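Inactive glucansucrase (Lactobacillus reuteri, PDB 5JBD) is an inactive member of glycoside hydrolase family 70, a calcium-binding protein built round a barrel of eight parallel strands. Local coordinates at residues N276-R281 against L742-D747; S583-I588 against G614-V619. All blocks are in the same frame, centred on the assembly; numbering follows the deposited sequence. Where two conformers were deposited one is given.

Interaction 1 (N276-R281 against L742-D747)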
loop_
_atom_site.group_PDB
_atom_site.type_symbol
_atom_site.label_atom_id
_atom_site.label_comp_id
_atom_site.label_asym_id
_atom_site.label_seq_id
_atom_site.Cartn_x
_atom_site.Cartn_y
_atom_site.Cartn_z
ATOM N N ASN A 276 19.451 -12.714 0.863
ATOM C CA ASN A 276 18.869 -12.235 2.100
ATOM C C ASN A 276 18.724 -10.714 2.038
ATOM O O ASN A 276 19.654 -10.028 1.611
ATOM C CB ASN A 276 19.821 -12.623 3.250
ATOM C CG ASN A 276 20.263 -14.103 3.202
ATOM O OD1 ASN A 276 19.455 -15.024 3.307
ATOM N ND2 ASN A 276 21.565 -14.324 3.048
ATOM N N PHE A 277 17.569 -10.184 2.451
ATOM C CA PHE A 277 17.383 -8.744 2.514
ATOM C C PHE A 277 18.288 -8.135 3.611
ATOM O O PHE A 277 18.568 -8.786 4.628
ATOM C CB PHE A 277 15.914 -8.390 2.743
ATOM C CG PHE A 277 15.030 -8.679 1.558
ATOM C CD1 PHE A 277 15.102 -7.892 0.411
ATOM C CD2 PHE A 277 14.122 -9.729 1.579
ATOM C CE1 PHE A 277 14.287 -8.159 -0.691
ATOM C CE2 PHE A 277 13.306 -9.997 0.486
ATOM C CZ PHE A 277 13.386 -9.210 -0.652
ATOM N N ASP A 278 18.742 -6.905 3.366
ATOM C CA ASP A 278 19.642 -6.159 4.241
ATOM C C ASP A 278 18.908 -5.187 5.161
ATOM O O ASP A 278 19.438 -4.789 6.208
ATOM C CB ASP A 278 20.640 -5.379 3.394
ATOM C CG ASP A 278 21.475 -6.285 2.519
ATOM O OD1 ASP A 278 22.326 -7.023 3.070
ATOM O OD2 ASP A 278 21.248 -6.297 1.281
ATOM N N GLY A 279 17.708 -4.785 4.765
ATOM C CA GLY A 279 16.925 -3.838 5.533
ATOM C C GLY A 279 15.536 -3.698 4.967
ATOM O O GLY A 279 15.145 -4.489 4.097
ATOM N N PHE A 280 14.794 -2.704 5.457
ATOM C CA PHE A 280 13.385 -2.539 5.097
ATOM C C PHE A 280 12.980 -1.154 4.633
ATOM O O PHE A 280 13.486 -0.129 5.120
ATOM C CB PHE A 280 12.505 -2.910 6.287
ATOM C CG PHE A 280 12.722 -4.306 6.771
ATOM C CD1 PHE A 280 12.320 -5.390 5.986
ATOM C CD2 PHE A 280 13.333 -4.556 7.994
ATOM C CE1 PHE A 280 12.517 -6.690 6.420
ATOM C CE2 PHE A 280 13.528 -5.863 8.431
ATOM C CZ PHE A 280 13.122 -6.927 7.649
ATOM N N ARG A 281 12.053 -1.138 3.679
ATOM C CA ARG A 281 11.213 0.008 3.415
ATOM C C ARG A 281 9.922 -0.274 4.169
ATOM O O ARG A 281 9.256 -1.268 3.890
ATOM C CB ARG A 281 10.996 0.174 1.904
ATOM C CG ARG A 281 10.159 1.366 1.485
ATOM C CD ARG A 281 8.667 1.076 1.535
ATOM N NE ARG A 281 7.850 2.093 0.868
ATOM C CZ ARG A 281 6.517 2.051 0.784
ATOM N NH1 ARG A 281 5.837 1.049 1.326
ATOM N NH2 ARG A 281 5.862 2.999 0.131
ATOM N N LEU A 742 25.538 -3.718 -4.274
ATOM C CA LEU A 742 24.356 -3.047 -3.705
ATOM C C LEU A 742 23.892 -3.739 -2.439
ATOM O O LEU A 742 24.202 -4.920 -2.209
ATOM C CB LEU A 742 23.177 -3.065 -4.701
ATOM C CG LEU A 742 23.220 -2.013 -5.813
ATOM C CD1 LEU A 742 24.331 -2.303 -6.801
ATOM C CD2 LEU A 742 21.879 -1.892 -6.528
ATOM N N LYS A 743 23.118 -3.013 -1.642
ATOM C CA LYS A 743 22.308 -3.600 -0.581
ATOM C C LYS A 743 20.868 -3.544 -1.032
ATOM O O LYS A 743 20.517 -2.722 -1.886
ATOM C CB LYS A 743 22.484 -2.846 0.741
ATOM C CG LYS A 743 23.921 -2.865 1.280
ATOM C CD LYS A 743 24.360 -4.254 1.704
ATOM C CE LYS A 743 25.710 -4.195 2.417
ATOM N NZ LYS A 743 26.815 -4.351 1.458
ATOM N N VAL A 744 20.045 -4.430 -0.473
ATOM C CA VAL A 744 18.673 -4.624 -0.931
ATOM C C VAL A 744 17.682 -4.537 0.231
ATOM O O VAL A 744 17.866 -5.201 1.257
ATOM C CB VAL A 744 18.521 -6.008 -1.611
ATOM C CG1 VAL A 744 17.190 -6.103 -2.354
ATOM C CG2 VAL A 744 19.684 -6.294 -2.561
ATOM N N GLN A 745 16.614 -3.763 0.058
ATOM C CA GLN A 745 15.549 -3.664 1.063
ATOM C C GLN A 745 14.255 -4.281 0.571
ATOM O O GLN A 745 13.957 -4.251 -0.619
ATOM C CB GLN A 745 15.292 -2.212 1.467
ATOM C CG GLN A 745 16.474 -1.546 2.167
ATOM C CD GLN A 745 17.548 -1.015 1.221
ATOM O OE1 GLN A 745 17.251 -0.515 0.133
ATOM N NE2 GLN A 745 18.811 -1.140 1.628
ATOM N N GLU A 746 13.485 -4.848 1.494
ATOM C CA GLU A 746 12.144 -5.360 1.180
ATOM C C GLU A 746 11.123 -4.419 1.772
ATOM O O GLU A 746 11.294 -3.903 2.876
ATOM C CB GLU A 746 11.928 -6.786 1.736
ATOM C CG GLU A 746 10.496 -7.328 1.687
ATOM C CD GLU A 746 9.896 -7.495 0.286
ATOM O OE1 GLU A 746 10.294 -6.774 -0.674
ATOM O OE2 GLU A 746 8.973 -8.342 0.161
ATOM N N ASP A 747 10.076 -4.190 0.999
ATOM C CA ASP A 747 8.893 -3.471 1.423
ATOM C C ASP A 747 8.142 -4.368 2.396
ATOM O O ASP A 747 7.545 -5.360 1.981
ATOM C CB ASP A 747 8.025 -3.175 0.184
ATOM C CG ASP A 747 7.164 -1.947 0.330
ATOM O OD1 ASP A 747 6.648 -1.715 1.439
ATOM O OD2 ASP A 747 7.001 -1.212 -0.691
#
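First torsions bring Phe277 and Glu746 together across two barrel strands: Glu746 CG stands anti to its own backbone N (chi1 170°), while Phe277 CG lies beside its N (chi1 -70°), and the ring comes to rest on the glutamate. Glu746 CB sits over the ring centre, 3.4 Å from the centroid, in a CH-pi contact. A bend at chi2 places CD beyond the CZ corner, and the carboxylate runs nearly parallel to the ring, planes 10° apart, offset past its rim, with Glu746 OE1 3.9 Å from Phe277 CZ. Ala694 N at OE2 and a weak bond from Asp747 N at OE1 probably help set the rotation of the carboxylate. Val744 CG1 meets the edge of the same ring.

Just before strand 279-281, Asp278 grips Val744 twice. Its N donates to Val744 O at 2.8 Å, and Val744 N returns a 2.8 Å bond to the anti lone pair of Asp278 OD2, an oxygen that also receives His738 NE2. Parallel pairing follows, in which Glu746 reaches strand 279-281 through both its backbone polar atoms: Glu746 N binds Gly279 O at 3.1 Å, and Arg281 N binds Glu746 O at 3.0 Å.

Farther along, Arg281 and Asp747 lie side by side and point the same way. Arg281 NH1 meets the syn side of Asp747 OD1 at 2.9 Å, a salt bridge although the guanidinium and carboxylate are steeply inclined to each other. Asp283 shares NH1, while Tyr707 and Trp690 bind Asp747 OD2, so the buried charges are well partnered. Adjacent parallel strands with polar side chains gathered at their C-terminal ends are characteristic of the TIM barrel, whose active sites lie at that end.

Interaction 2 (S583-I588 against G614-V619)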
loop_
_atom_site.group_PDB
_atom_site.type_symbol
_atom_site.label_atom_id
_atom_site.label_comp_id
_atom_site.label_asym_id
_atom_site.label_seq_id
_atom_site.Cartn_x
_atom_site.Cartn_y
_atom_site.Cartn_z
ATOM N N SER A 583 22.912 25.288 -27.572
ATOM C CA SER A 583 22.551 25.923 -26.307
ATOM C C SER A 583 23.230 27.295 -26.188
ATOM O O SER A 583 24.050 27.675 -27.032
ATOM C CB SER A 583 22.942 25.024 -25.128
ATOM O OG SER A 583 24.353 24.878 -25.057
ATOM N N GLU A 584 22.887 28.027 -25.135
ATOM C CA GLU A 584 23.431 29.377 -24.912
ATOM C C GLU A 584 24.891 29.383 -24.482
ATOM O O GLU A 584 25.556 30.397 -24.611
ATOM C CB GLU A 584 22.609 30.118 -23.866
ATOM C CG GLU A 584 21.163 30.357 -24.262
ATOM C CD GLU A 584 20.305 30.738 -23.068
ATOM O OE1 GLU A 584 19.963 29.856 -22.240
ATOM O OE2 GLU A 584 19.977 31.932 -22.956
ATOM N N ASN A 585 25.384 28.263 -23.957
ATOM C CA ASN A 585 26.750 28.166 -23.433
ATOM C C ASN A 585 27.547 27.092 -24.180
ATOM O O ASN A 585 26.969 26.111 -24.651
ATOM C CB ASN A 585 26.700 27.823 -21.945
ATOM C CG ASN A 585 25.843 28.801 -21.157
ATOM O OD1 ASN A 585 26.295 29.892 -20.806
ATOM N ND2 ASN A 585 24.600 28.413 -20.877
ATOM N N PRO A 586 28.881 27.261 -24.267
ATOM C CA PRO A 586 29.735 26.277 -24.941
ATOM C C PRO A 586 30.042 25.055 -24.044
ATOM O O PRO A 586 29.550 24.977 -22.906
ATOM C CB PRO A 586 30.999 27.089 -25.240
ATOM C CG PRO A 586 31.100 28.001 -24.062
ATOM C CD PRO A 586 29.684 28.353 -23.684
ATOM N N ALA A 587 30.847 24.120 -24.558
ATOM C CA ALA A 587 31.126 22.847 -23.868
ATOM C C ALA A 587 31.891 23.011 -22.552
ATOM O O ALA A 587 31.724 22.208 -21.627
ATOM C CB ALA A 587 31.893 21.908 -24.794
ATOM N N ILE A 588 32.756 24.025 -22.502
ATOM C CA ILE A 588 33.595 24.319 -21.335
ATOM C C ILE A 588 33.547 25.824 -21.026
ATOM O O ILE A 588 33.639 26.645 -21.942
ATOM C CB ILE A 588 35.065 23.852 -21.551
ATOM C CG1 ILE A 588 35.133 22.310 -21.616
ATOM C CG2 ILE A 588 35.993 24.360 -20.441
ATOM C CD1 ILE A 588 36.383 21.772 -22.275
ATOM N N GLY A 614 20.262 23.941 -16.224
ATOM C CA GLY A 614 21.683 23.837 -16.554
ATOM C C GLY A 614 22.446 23.119 -15.451
ATOM O O GLY A 614 22.165 23.338 -14.278
ATOM N N VAL A 615 23.424 22.292 -15.816
ATOM C CA VAL A 615 24.270 21.611 -14.834
ATOM C C VAL A 615 25.746 21.644 -15.243
ATOM O O VAL A 615 26.085 21.288 -16.400
ATOM C CB VAL A 615 23.810 20.152 -14.625
ATOM C CG1 VAL A 615 24.623 19.498 -13.499
ATOM C CG2 VAL A 615 22.323 20.115 -14.319
ATOM N N TRP A 616 26.605 22.047 -14.302
ATOM C CA TRP A 616 28.059 22.183 -14.529
ATOM C C TRP A 616 28.843 21.331 -13.547
ATOM O O TRP A 616 28.538 21.340 -12.349
ATOM C CB TRP A 616 28.502 23.648 -14.371
ATOM C CG TRP A 616 27.849 24.531 -15.395
ATOM C CD1 TRP A 616 26.666 25.182 -15.277
ATOM C CD2 TRP A 616 28.318 24.786 -16.717
ATOM N NE1 TRP A 616 26.372 25.853 -16.439
ATOM C CE2 TRP A 616 27.373 25.624 -17.343
ATOM C CE3 TRP A 616 29.457 24.382 -17.440
ATOM C CZ2 TRP A 616 27.523 26.075 -18.659
ATOM C CZ3 TRP A 616 29.609 24.837 -18.756
ATOM C CH2 TRP A 616 28.640 25.668 -19.350
ATOM N N VAL A 617 29.855 20.620 -14.049
ATOM C CA VAL A 617 30.767 19.828 -13.206
ATOM C C VAL A 617 32.226 20.037 -13.608
ATOM O O VAL A 617 32.501 20.351 -14.763
ATOM C CB VAL A 617 30.445 18.306 -13.244
ATOM C CG1 VAL A 617 29.064 18.046 -12.668
ATOM C CG2 VAL A 617 30.563 17.725 -14.648
ATOM N N PRO A 618 33.161 19.844 -12.670
ATOM C CA PRO A 618 34.573 19.963 -13.045
ATOM C C PRO A 618 35.012 19.040 -14.195
ATOM O O PRO A 618 34.549 17.908 -14.299
ATOM C CB PRO A 618 35.315 19.590 -11.751
ATOM C CG PRO A 618 34.348 19.931 -10.654
ATOM C CD PRO A 618 32.996 19.623 -11.217
ATOM N N VAL A 619 35.883 19.558 -15.055
ATOM C CA VAL A 619 36.590 18.759 -16.054
ATOM C C VAL A 619 37.535 17.823 -15.287
ATOM O O VAL A 619 38.266 18.284 -14.415
ATOM C CB VAL A 619 37.429 19.662 -17.002
ATOM C CG1 VAL A 619 38.358 18.829 -17.889
ATOM C CG2 VAL A 619 36.520 20.537 -17.868
#
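Asn585 meets the six-membered ring of Trp616 at its rim, the close half of a contact that thins out toward Ile588 and Val619. Asn585 CB lies in the plane of the indole, 3.8 Å from Trp616 CZ2 and 3.9 Å from CH2. Pro586 O approaches the same edge, 3.7 Å from Trp616 CH2. The indole gets there because its CG stands beside the backbone N (chi1 -63°) and chi2 is near 90°, turning the benzo end toward the loop. Asn585's amide is set almost perpendicular to the ring, at 83°, and its polar end is engaged elsewhere: ND2 donates to Thr600 O and to Asp570 OD2. These bonds probably fix the rotation of the amide, while the backbone directs CB at the tryptophan. Pro586 O is likewise supplied from outside, by Asn567 ND2.

The two segments are not neighbours in a sheet. Strand 564-571 pairs antiparallel with both 588-590 and 612-618, so loop and strand approach each other across an intervening strand, consistent with the antiparallel beta domain (domain C) that accompanies the barrel in family 70 and its alpha-amylase-type relatives. Trp616 bridges the gap, also touching Asn567 of that intervening strand and Leu597 of strand 596-605.

At the other end the packing is loose. The CA atoms of Ile588 and Val619 are 8.2 Å apart, and their side chains meet only through Ile588 CG1 and Val619 CG2, at 4.4 Å. Val619 directs its CB at the loop, whereas that of Ile588 points away from the strand. Ile588 is exposed, as are Pro586 and Ala587, and Val619 is partly so; on this solvent side the valine touches Gln564 as well.

From the N terminus the chain first reaches 276-281, a barrel strand with one neighbour, 319-320, soon after it and the other, 743-748, only after 460 intervening residues. It lays down strands 319-320, 340-341, 385-388 and 460-464, then leaves the barrel for the antiparallel domain. There interaction 2 closes a short loop of 25 residues, all strand and connection, between 583-588 and 614-619. The chain returns through strands 652-654 and 688-691 to 742-747, where interaction 1 completes the outer loop. Interaction 2 is therefore nested within interaction 1, without crossing. Their centres lie about 37 Å apart; one contact seams the barrel, the other joins a surface loop to its own beta domain.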